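Local structure of periplasmic binding protein (Pseudomonas aeruginosa, 2R79) at residues G143-I148 with A173-T178; R160-D165 with E180-I185; R4-G9 with K24-D29. The protein binds heme in the periplasm and probably hands it to an inner-membrane ABC transporter for uptake into the cell. One frame throughout, in Å; residues are numbered along the deposited sequence.

Contact 1: residues G143-I148 with A173-T178; sequences GVLLVI and ARNLAT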
loop_
_atom_site.group_PDB
_atom_site.type_symbol
_atom_site.label_atom_id
_atom_site.label_comp_id
_atom_site.label_asym_id
_atom_site.label_seq_id
_atom_site.Cartn_x
_atom_site.Cartn_y
_atom_site.Cartn_z
ATOM N N GLY A 143 -30.748 22.502 0.011
ATOM C CA GLY A 143 -30.319 23.371 1.097
ATOM C C GLY A 143 -29.180 22.660 1.811
ATOM O O GLY A 143 -29.330 21.509 2.221
ATOM N N VAL A 144 -28.045 23.331 1.976
ATOM C CA VAL A 144 -26.882 22.704 2.597
ATOM C C VAL A 144 -26.179 23.590 3.617
ATOM O O VAL A 144 -26.350 24.808 3.623
ATOM C CB VAL A 144 -25.853 22.305 1.495
ATOM C CG1 VAL A 144 -24.599 21.689 2.111
ATOM C CG2 VAL A 144 -26.501 21.330 0.515
ATOM N N LEU A 145 -25.394 22.965 4.490
ATOM C CA LEU A 145 -24.614 23.692 5.483
ATOM C C LEU A 145 -23.153 23.268 5.333
ATOM O O LEU A 145 -22.870 22.108 5.043
ATOM C CB LEU A 145 -25.095 23.373 6.902
ATOM C CG LEU A 145 -26.460 23.930 7.313
ATOM C CD1 LEU A 145 -26.879 23.335 8.647
ATOM C CD2 LEU A 145 -26.384 25.449 7.406
ATOM N N LEU A 146 -22.241 24.216 5.512
ATOM C CA LEU A 146 -20.798 23.960 5.437
ATOM C C LEU A 146 -20.260 24.336 6.819
ATOM O O LEU A 146 -20.447 25.462 7.276
ATOM C CB LEU A 146 -20.160 24.853 4.365
ATOM C CG LEU A 146 -18.671 24.870 3.963
ATOM C CD1 LEU A 146 -17.773 24.681 5.154
ATOM C CD2 LEU A 146 -18.409 23.812 2.939
ATOM N N VAL A 147 -19.598 23.403 7.488
ATOM C CA VAL A 147 -19.064 23.690 8.812
ATOM C C VAL A 147 -17.570 23.440 8.908
ATOM O O VAL A 147 -17.049 22.504 8.303
ATOM C CB VAL A 147 -19.761 22.842 9.902
ATOM C CG1 VAL A 147 -21.256 23.126 9.916
ATOM C CG2 VAL A 147 -19.507 21.367 9.655
ATOM N N ILE A 148 -16.883 24.294 9.660
ATOM C CA ILE A 148 -15.457 24.131 9.867
ATOM C C ILE A 148 -15.301 23.528 11.253
ATOM O O ILE A 148 -15.801 24.075 12.234
ATOM C CB ILE A 148 -14.700 25.463 9.839
ATOM C CG1 ILE A 148 -14.960 26.197 8.521
ATOM C CG2 ILE A 148 -13.209 25.190 10.002
ATOM C CD1 ILE A 148 -14.624 25.384 7.283
ATOM N N ALA A 173 -25.636 24.508 -4.596
ATOM C CA ALA A 173 -26.432 24.345 -3.381
ATOM C C ALA A 173 -26.892 25.689 -2.842
ATOM O O ALA A 173 -26.414 26.735 -3.281
ATOM C CB ALA A 173 -25.617 23.617 -2.320
ATOM N N ARG A 174 -27.834 25.647 -1.900
ATOM C CA ARG A 174 -28.352 26.854 -1.241
ATOM C C ARG A 174 -27.817 26.849 0.183
ATOM O O ARG A 174 -28.107 25.927 0.951
ATOM C CB ARG A 174 -29.882 26.836 -1.174
ATOM C CG ARG A 174 -30.591 26.942 -2.516
ATOM C CD ARG A 174 -30.973 28.370 -2.852
ATOM N NE ARG A 174 -31.871 28.416 -4.004
ATOM C CZ ARG A 174 -31.478 28.397 -5.277
ATOM N NH1 ARG A 174 -30.186 28.336 -5.583
ATOM N NH2 ARG A 174 -32.383 28.426 -6.247
ATOM N N ASN A 175 -27.029 27.856 0.539
ATOM C CA ASN A 175 -26.486 27.922 1.890
ATOM C C ASN A 175 -27.648 28.264 2.823
ATOM O O ASN A 175 -28.284 29.303 2.675
ATOM C CB ASN A 175 -25.400 28.997 1.973
ATOM C CG ASN A 175 -24.662 28.981 3.303
ATOM O OD1 ASN A 175 -23.747 29.781 3.522
ATOM N ND2 ASN A 175 -25.048 28.069 4.194
ATOM N N LEU A 176 -27.925 27.371 3.766
ATOM C CA LEU A 176 -29.014 27.547 4.716
ATOM C C LEU A 176 -28.731 28.578 5.801
ATOM O O LEU A 176 -29.651 29.050 6.461
ATOM C CB LEU A 176 -29.341 26.204 5.366
ATOM C CG LEU A 176 -30.477 25.357 4.790
ATOM C CD1 LEU A 176 -30.829 25.781 3.382
ATOM C CD2 LEU A 176 -30.071 23.906 4.849
ATOM N N ALA A 177 -27.460 28.916 5.988
ATOM C CA ALA A 177 -27.057 29.886 7.002
ATOM C C ALA A 177 -27.285 31.293 6.471
ATOM O O ALA A 177 -26.907 31.589 5.348
ATOM C CB ALA A 177 -25.587 29.692 7.354
ATOM N N THR A 178 -27.898 32.157 7.275
ATOM C CA THR A 178 -28.161 33.517 6.833
ATOM C C THR A 178 -27.266 34.552 7.488
ATOM O O THR A 178 -27.312 35.720 7.127
ATOM C CB THR A 178 -29.646 33.913 7.057
ATOM O OG1 THR A 178 -29.953 33.911 8.459
ATOM C CG2 THR A 178 -30.567 32.930 6.334
#
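In Leu-145 the first torsion (chi1 -71°) sets CG anti to the carbonyl carbon, which carries CD2 over to the neighbouring segment, while in Val-144 CG1 stands anti to the backbone N (chi1 178°) and CG2 turns beside that N, toward Ala-173. Leu-176 has a strained-looking first torsion of -96°, and with it the branched end lies down over the backbone of Gly-143. Leu-145 and Leu-176 cross at about a right angle, Leu-145 CD2 resting 3.7 Å from Leu-176 CB and also reaching the Ala-177 methyl. CD1 of Leu-176 sits 3.4 Å from Gly-143 CA; the leucine methyl occupies the space beside this bare CA, so glycine suits the start of the strand. On the other face of the sheet, Val-144 CG2 meets the Ala-173 methyl at 3.7 Å, a small apolar contact.

The backbones pair in parallel over two residues. Val-144 uses both its polar atoms: its N donates to Arg-174 O at 2.8 Å, and its O accepts from Leu-176 N at 3.0 Å. Both bonds are nearly straight and lie in the carbonyl planes, so this buried residue has its amide and its carbonyl engaged by the same segment, 173-178. After the Leu-176 N-H bond the chain turns away. The aliphatic side of Arg-174 stays near Gly-143, but its charged end leads outward.

On the opposite edge of strand 143-150, strand 197-202 continues the sheet, and Leu-168 of helix 163-170 packs on Val-144. Two-residue strand 174-175, reached through that helix, thus adds a short parallel edge to the central sheet of an alpha/beta lobe, the kind of lobe from which periplasmic binding proteins are built.

Contact 2: residues R160-D165 with E180-I185; sequences RNTGGD and EGYKPI. With HEM (protoporphyrin IX containing Fe), chain D; SO4 (sulfate ion), chain B.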
loop_
_atom_site.group_PDB
_atom_site.type_symbol
_atom_site.label_atom_id
_atom_site.label_comp_id
_atom_site.label_asym_id
_atom_site.label_seq_id
_atom_site.Cartn_x
_atom_site.Cartn_y
_atom_site.Cartn_z
ATOM N N ARG A 160 -22.743 33.968 4.928
ATOM C CA ARG A 160 -22.573 34.759 3.729
ATOM C C ARG A 160 -21.208 35.437 3.675
ATOM O O ARG A 160 -20.649 35.816 4.699
ATOM C CB ARG A 160 -23.673 35.817 3.651
ATOM C CG ARG A 160 -25.104 35.268 3.666
ATOM C CD ARG A 160 -25.982 36.089 2.730
ATOM N NE ARG A 160 -25.594 37.499 2.774
ATOM C CZ ARG A 160 -25.845 38.385 1.814
ATOM N NH1 ARG A 160 -26.496 38.020 0.715
ATOM N NH2 ARG A 160 -25.420 39.635 1.948
ATOM N N ASN A 161 -20.681 35.585 2.463
ATOM C CA ASN A 161 -19.387 36.223 2.248
ATOM C C ASN A 161 -18.174 35.481 2.813
ATOM O O ASN A 161 -17.255 36.086 3.371
ATOM C CB ASN A 161 -19.433 37.658 2.770
ATOM C CG ASN A 161 -20.335 38.546 1.928
ATOM O OD1 ASN A 161 -20.158 38.652 0.713
ATOM N ND2 ASN A 161 -21.307 39.183 2.568
ATOM N N THR A 162 -18.174 34.161 2.661
ATOM C CA THR A 162 -17.068 33.327 3.119
ATOM C C THR A 162 -16.720 32.405 1.968
ATOM O O THR A 162 -17.528 32.221 1.061
ATOM C CB THR A 162 -17.453 32.444 4.336
ATOM O OG1 THR A 162 -18.556 31.598 3.985
ATOM C CG2 THR A 162 -17.817 33.297 5.532
ATOM N N GLY A 163 -15.523 31.828 2.003
ATOM C CA GLY A 163 -15.127 30.908 0.957
ATOM C C GLY A 163 -16.058 29.708 0.957
ATOM O O GLY A 163 -16.365 29.150 -0.094
ATOM N N GLY A 164 -16.514 29.309 2.143
ATOM C CA GLY A 164 -17.423 28.179 2.238
ATOM C C GLY A 164 -18.731 28.447 1.513
ATOM O O GLY A 164 -19.255 27.576 0.818
ATOM N N ASP A 165 -19.261 29.657 1.673
ATOM C CA ASP A 165 -20.511 30.049 1.020
ATOM C C ASP A 165 -20.326 30.086 -0.496
ATOM O O ASP A 165 -21.185 29.638 -1.248
ATOM C CB ASP A 165 -20.961 31.430 1.510
ATOM C CG ASP A 165 -22.218 31.918 0.806
ATOM O OD1 ASP A 165 -23.283 31.302 0.999
ATOM O OD2 ASP A 165 -22.143 32.917 0.055
ATOM N N GLU A 180 -23.546 36.354 8.651
ATOM C CA GLU A 180 -22.372 36.833 7.932
ATOM C C GLU A 180 -21.111 36.227 8.544
ATOM O O GLU A 180 -20.987 36.159 9.765
ATOM C CB GLU A 180 -22.299 38.357 8.054
ATOM C CG GLU A 180 -21.924 39.084 6.786
ATOM C CD GLU A 180 -22.951 38.886 5.691
ATOM O OE1 GLU A 180 -24.160 39.076 5.950
ATOM O OE2 GLU A 180 -22.547 38.541 4.565
ATOM N N GLY A 181 -20.186 35.788 7.690
ATOM C CA GLY A 181 -18.928 35.216 8.150
ATOM C C GLY A 181 -19.018 33.828 8.764
ATOM O O GLY A 181 -20.012 33.122 8.593
ATOM N N TYR A 182 -17.962 33.429 9.462
ATOM C CA TYR A 182 -17.931 32.134 10.127
ATOM C C TYR A 182 -18.320 32.359 11.574
ATOM O O TYR A 182 -17.655 33.109 12.287
ATOM C CB TYR A 182 -16.532 31.511 10.079
ATOM C CG TYR A 182 -16.119 31.009 8.718
ATOM C CD1 TYR A 182 -15.316 31.780 7.873
ATOM C CD2 TYR A 182 -16.537 29.756 8.271
ATOM C CE1 TYR A 182 -14.935 31.308 6.605
ATOM C CE2 TYR A 182 -16.166 29.275 7.005
ATOM C CZ TYR A 182 -15.370 30.054 6.184
ATOM O OH TYR A 182 -15.033 29.578 4.941
ATOM N N LYS A 183 -19.392 31.716 12.013
ATOM C CA LYS A 183 -19.830 31.889 13.384
ATOM C C LYS A 183 -20.312 30.599 14.018
ATOM O O LYS A 183 -20.787 29.696 13.331
ATOM C CB LYS A 183 -20.939 32.939 13.448
ATOM C CG LYS A 183 -20.489 34.313 12.989
ATOM C CD LYS A 183 -21.147 35.406 13.817
ATOM C CE LYS A 183 -20.481 36.755 13.593
ATOM N NZ LYS A 183 -20.987 37.773 14.564
ATOM N N PRO A 184 -20.167 30.482 15.348
ATOM C CA PRO A 184 -20.615 29.273 16.038
ATOM C C PRO A 184 -22.131 29.326 16.174
ATOM O O PRO A 184 -22.703 30.393 16.377
ATOM C CB PRO A 184 -19.906 29.367 17.388
ATOM C CG PRO A 184 -19.860 30.832 17.632
ATOM C CD PRO A 184 -19.461 31.385 16.276
ATOM N N ILE A 185 -22.780 28.183 16.035
ATOM C CA ILE A 185 -24.224 28.119 16.167
ATOM C C ILE A 185 -24.569 26.854 16.937
ATOM O O ILE A 185 -23.907 25.831 16.783
ATOM C CB ILE A 185 -24.910 28.078 14.792
ATOM C CG1 ILE A 185 -24.514 29.310 13.981
ATOM C CG2 ILE A 185 -26.419 28.051 14.964
ATOM C CD1 ILE A 185 -25.144 29.349 12.613
HETATM C CHA HEM D . -6.853 28.868 14.823
HETATM C CHB HEM D . -4.603 25.427 12.116
HETATM C CHC HEM D . -7.913 26.049 8.618
HETATM C CHD HEM D . -10.107 29.522 11.241
HETATM C C1A HEM D . -5.931 27.872 14.400
HETATM C C2A HEM D . -4.830 27.328 15.185
HETATM C C3A HEM D . -4.196 26.397 14.407
HETATM C C4A HEM D . -4.916 26.325 13.160
HETATM C CMA HEM D . -2.930 25.608 14.752
HETATM C CAA HEM D . -4.415 27.669 16.617
HETATM C CBA HEM D . -5.152 26.862 17.683
HETATM C CGA HEM D . -6.618 27.246 17.803
HETATM O O1A HEM D . -6.907 28.384 18.242
HETATM O O2A HEM D . -7.483 26.412 17.451
HETATM C C1B HEM D . -5.256 25.350 10.881
HETATM C C2B HEM D . -4.932 24.411 9.816
HETATM C C3B HEM D . -5.873 24.576 8.830
HETATM C C4B HEM D . -6.757 25.632 9.291
HETATM C CMB HEM D . -3.714 23.470 9.769
HETATM C CAB HEM D . -5.955 23.917 7.603
HETATM C CBB HEM D . -5.793 22.579 7.430
HETATM C C1C HEM D . -8.790 27.062 9.032
HETATM C C2C HEM D . -9.994 27.440 8.322
HETATM C C3C HEM D . -10.647 28.367 9.065
HETATM C C4C HEM D . -9.785 28.635 10.206
HETATM C CMC HEM D . -10.452 26.919 6.968
HETATM C CAC HEM D . -11.963 28.786 8.866
HETATM C CBC HEM D . -12.305 29.972 8.307
HETATM C C1D HEM D . -9.386 29.670 12.423
HETATM C C2D HEM D . -9.806 30.536 13.496
HETATM C C3D HEM D . -8.897 30.397 14.485
HETATM C C4D HEM D . -7.927 29.383 14.058
HETATM C CMD HEM D . -11.027 31.453 13.516
HETATM C CAD HEM D . -8.900 31.293 15.723
HETATM C CBD HEM D . -7.729 32.264 15.866
HETATM C CGD HEM D . -7.687 33.348 14.790
HETATM O O1D HEM D . -6.775 34.203 14.854
HETATM O O2D HEM D . -8.555 33.354 13.885
HETATM N NA HEM D . -5.955 27.262 13.138
HETATM N NB HEM D . -6.350 26.141 10.532
HETATM N NC HEM D . -8.651 27.812 10.192
HETATM N ND HEM D . -8.224 28.968 12.757
HETATM FE FE HEM D . -7.182 27.681 11.592
HETATM S S SO4 B . -24.352 38.127 12.157
HETATM O O1 SO4 B . -25.482 37.174 12.309
HETATM O O2 SO4 B . -24.099 39.350 12.981
HETATM O O3 SO4 B . -23.166 37.487 11.468
HETATM O O4 SO4 B . -23.788 37.473 13.384
HETATM O O HOH W 1 -12.951 30.723 3.936
#
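A helix N-cap beside the heme pocket is the centre of this contact: Thr-162 precedes helix 163-170, and Tyr-182, one of the pocket residues, lies against it. OG1 of Thr-162 takes the crowded position between backbone N and carbonyl carbon (chi1 59°), where it accepts the capping bond from Asp-165 N at 3.1 Å and also bonds to Gly-159 O. The same torsion sends CG2 over one face of the Tyr-182 ring, 4.0 Å from its centroid, a CH-pi contact; the vinyl carbon CBC of the heme covers the opposite face, 3.4 Å from Tyr-182 CE1. The ring is thus sandwiched between a methyl and the porphyrin's edge substituent. Its OH accepts from Gly-164 N at 3.2 Å, an approach helped by the missing side chain of Gly-164, and is 2.6 Å from a water.

Farther from the heme, Gly-181 N donates almost straight to Arg-160 O at 3.0 Å. Gly-181 has a positive phi, which suits glycine, and its CA lies 3.4 Å from Thr-162 CG2. Glu-180 bends at chi2 so that OE2 meets Asn-161 ND2 at a very short 2.4 Å, from above the carboxylate plane, while Arg-160 NE makes a long salt bridge to the same oxygen. A sulfate, probably from the crystallisation liquor, accepts from Glu-180 N and Lys-183 NZ.

Apolar contacts therefore grip both faces of the tyrosine, and the Gly-164 N-H with the positive end of the helix dipole may polarise its hydroxyl, whereas the exposed charges beyond are more loosely matched.

Contact 3: residues R4-G9 with K24-D29; sequences RWVSAG and KLVGVD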
loop_
_atom_site.group_PDB
_atom_site.type_symbol
_atom_site.label_atom_id
_atom_site.label_comp_id
_atom_site.label_asym_id
_atom_site.label_seq_id
_atom_site.Cartn_x
_atom_site.Cartn_y
_atom_site.Cartn_z
ATOM N N ARG A 4 13.620 34.862 -3.634
ATOM C CA ARG A 4 13.312 33.993 -2.506
ATOM C C ARG A 4 11.975 34.404 -1.899
ATOM O O ARG A 4 11.841 35.489 -1.334
ATOM C CB ARG A 4 14.412 34.069 -1.446
ATOM C CG ARG A 4 15.821 33.767 -1.965
ATOM C CD ARG A 4 16.727 33.296 -0.830
ATOM N NE ARG A 4 16.867 31.841 -0.831
ATOM C CZ ARG A 4 16.877 31.082 0.260
ATOM N NH1 ARG A 4 16.753 31.634 1.456
ATOM N NH2 ARG A 4 17.018 29.766 0.153
ATOM N N TRP A 5 10.992 33.522 -2.021
ATOM C CA TRP A 5 9.648 33.781 -1.519
ATOM C C TRP A 5 9.250 32.907 -0.341
ATOM O O TRP A 5 9.585 31.726 -0.284
ATOM C CB TRP A 5 8.610 33.526 -2.613
ATOM C CG TRP A 5 8.674 34.401 -3.816
ATOM C CD1 TRP A 5 9.777 34.710 -4.559
ATOM C CD2 TRP A 5 7.559 35.003 -4.485
ATOM N NE1 TRP A 5 9.418 35.463 -5.653
ATOM C CE2 TRP A 5 8.062 35.657 -5.631
ATOM C CE3 TRP A 5 6.183 35.049 -4.227
ATOM C CZ2 TRP A 5 7.236 36.350 -6.521
ATOM C CZ3 TRP A 5 5.359 35.736 -5.112
ATOM C CH2 TRP A 5 5.891 36.379 -6.249
ATOM N N VAL A 6 8.523 33.502 0.593
ATOM C CA VAL A 6 7.984 32.772 1.727
ATOM C C VAL A 6 6.490 33.057 1.587
ATOM O O VAL A 6 6.087 34.212 1.420
ATOM C CB VAL A 6 8.513 33.294 3.069
ATOM C CG1 VAL A 6 7.640 32.790 4.204
ATOM C CG2 VAL A 6 9.936 32.804 3.271
ATOM N N SER A 7 5.672 32.011 1.623
ATOM C CA SER A 7 4.243 32.199 1.445
ATOM C C SER A 7 3.369 31.667 2.569
ATOM O O SER A 7 3.538 30.530 3.027
ATOM C CB SER A 7 3.810 31.570 0.120
ATOM O OG SER A 7 2.416 31.703 -0.068
ATOM N N ALA A 8 2.426 32.506 2.992
ATOM C CA ALA A 8 1.478 32.175 4.050
ATOM C C ALA A 8 0.072 32.183 3.460
ATOM O O ALA A 8 -0.393 33.202 2.956
ATOM C CB ALA A 8 1.575 33.188 5.170
ATOM N N GLY A 9 -0.602 31.038 3.527
ATOM C CA GLY A 9 -1.942 30.927 2.980
ATOM C C GLY A 9 -1.960 29.885 1.877
ATOM O O GLY A 9 -1.466 30.127 0.778
ATOM N N LYS A 24 11.094 29.298 -6.549
ATOM C CA LYS A 24 11.367 30.540 -5.849
ATOM C C LYS A 24 10.842 30.526 -4.419
ATOM O O LYS A 24 11.150 31.422 -3.639
ATOM C CB LYS A 24 10.791 31.725 -6.623
ATOM C CG LYS A 24 11.535 31.981 -7.919
ATOM C CD LYS A 24 11.022 33.202 -8.645
ATOM C CE LYS A 24 11.876 33.482 -9.873
ATOM N NZ LYS A 24 11.272 34.538 -10.726
ATOM N N LEU A 25 10.057 29.505 -4.081
ATOM C CA LEU A 25 9.507 29.366 -2.734
ATOM C C LEU A 25 10.541 28.734 -1.806
ATOM O O LEU A 25 10.963 27.607 -2.034
ATOM C CB LEU A 25 8.251 28.480 -2.755
ATOM C CG LEU A 25 6.936 29.087 -3.253
ATOM C CD1 LEU A 25 5.856 28.009 -3.327
ATOM C CD2 LEU A 25 6.513 30.207 -2.314
ATOM N N VAL A 26 10.952 29.451 -0.764
ATOM C CA VAL A 26 11.929 28.904 0.172
ATOM C C VAL A 26 11.297 28.514 1.504
ATOM O O VAL A 26 11.937 27.879 2.341
ATOM C CB VAL A 26 13.106 29.894 0.440
ATOM C CG1 VAL A 26 13.861 30.162 -0.854
ATOM C CG2 VAL A 26 12.589 31.187 1.047
ATOM N N GLY A 27 10.037 28.888 1.697
ATOM C CA GLY A 27 9.351 28.554 2.930
ATOM C C GLY A 27 7.861 28.826 2.852
ATOM O O GLY A 27 7.425 29.724 2.131
ATOM N N VAL A 28 7.075 28.048 3.590
ATOM C CA VAL A 28 5.628 28.218 3.599
ATOM C C VAL A 28 5.025 27.943 4.977
ATOM O O VAL A 28 5.658 27.325 5.838
ATOM C CB VAL A 28 4.954 27.285 2.578
ATOM C CG1 VAL A 28 5.521 27.540 1.195
ATOM C CG2 VAL A 28 5.158 25.839 2.982
ATOM N N ASP A 29 3.799 28.412 5.182
ATOM C CA ASP A 29 3.115 28.207 6.447
ATOM C C ASP A 29 2.492 26.814 6.419
ATOM O O ASP A 29 2.431 26.173 5.368
ATOM C CB ASP A 29 2.029 29.266 6.654
ATOM C CG ASP A 29 0.792 28.999 5.821
ATOM O OD1 ASP A 29 0.890 29.062 4.575
ATOM O OD2 ASP A 29 -0.274 28.716 6.416
#
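Arg-4 and Val-26 cross at about a right angle, with Val-26 CG1 lying over one face of the guanidinium, 3.3 Å from Arg-4 CZ. Trp-5 and Lys-24 instead run side by side in the same direction, so the lysine's extended aliphatic chain lines the indole; Trp-5 NE1 is used by Pro-2 O. On the sheet face that carries Trp-5 and Ser-7, Leu-25 CD2 wedges against both their CB atoms; on the face of Val-6, its CG2 crosses Val-26 CG2 at 3.8 Å.

The parallel strands shift by one residue at a beta bulge: Trp-5 O accepts from Val-26 N at 2.7 Å and weakly from Gly-27 N. Past it, Ser-7 N donates to Gly-27 O at 2.9 Å, and Asp-29 N to Ser-7 O. Asp-29 CG, between N and carbonyl carbon (chi1 76°), swings OD1 to Gly-9 N at 2.7 Å; Thr-31 and Ser-32 hydroxyls hold this buried carboxylate too. Gly-9, N-cap of helix 10-18, has a positive phi that suits glycine.

This is a beta-alpha-beta unit: helix 10-18 links the strands and packs on Leu-25, strand 62-65 continues the sheet beyond 5-7, and helix 94-108 covers Trp-5.

Contacts 1 and 2 are neighbours, their centres about 9 Å apart, and reach the same mixed sheet; Ile-148 of the first touches Tyr-182 of the second, both in the heme pocket. Their segments alternate along the chain, with helix 163-170 leading from 160-165 to strand 174-175. Contact 3 lies across the chain's centre, about 33 Å from contact 1 between centres, in a separate four-stranded parallel sheet. It is the most buried of the three, with the longest run of backbone bonds. Contact 1 is a partly buried, mainly aliphatic strand pairing, whereas contact 2 keeps a single backbone bridge and adds a helix cap, an aromatic sandwich and exposed charges.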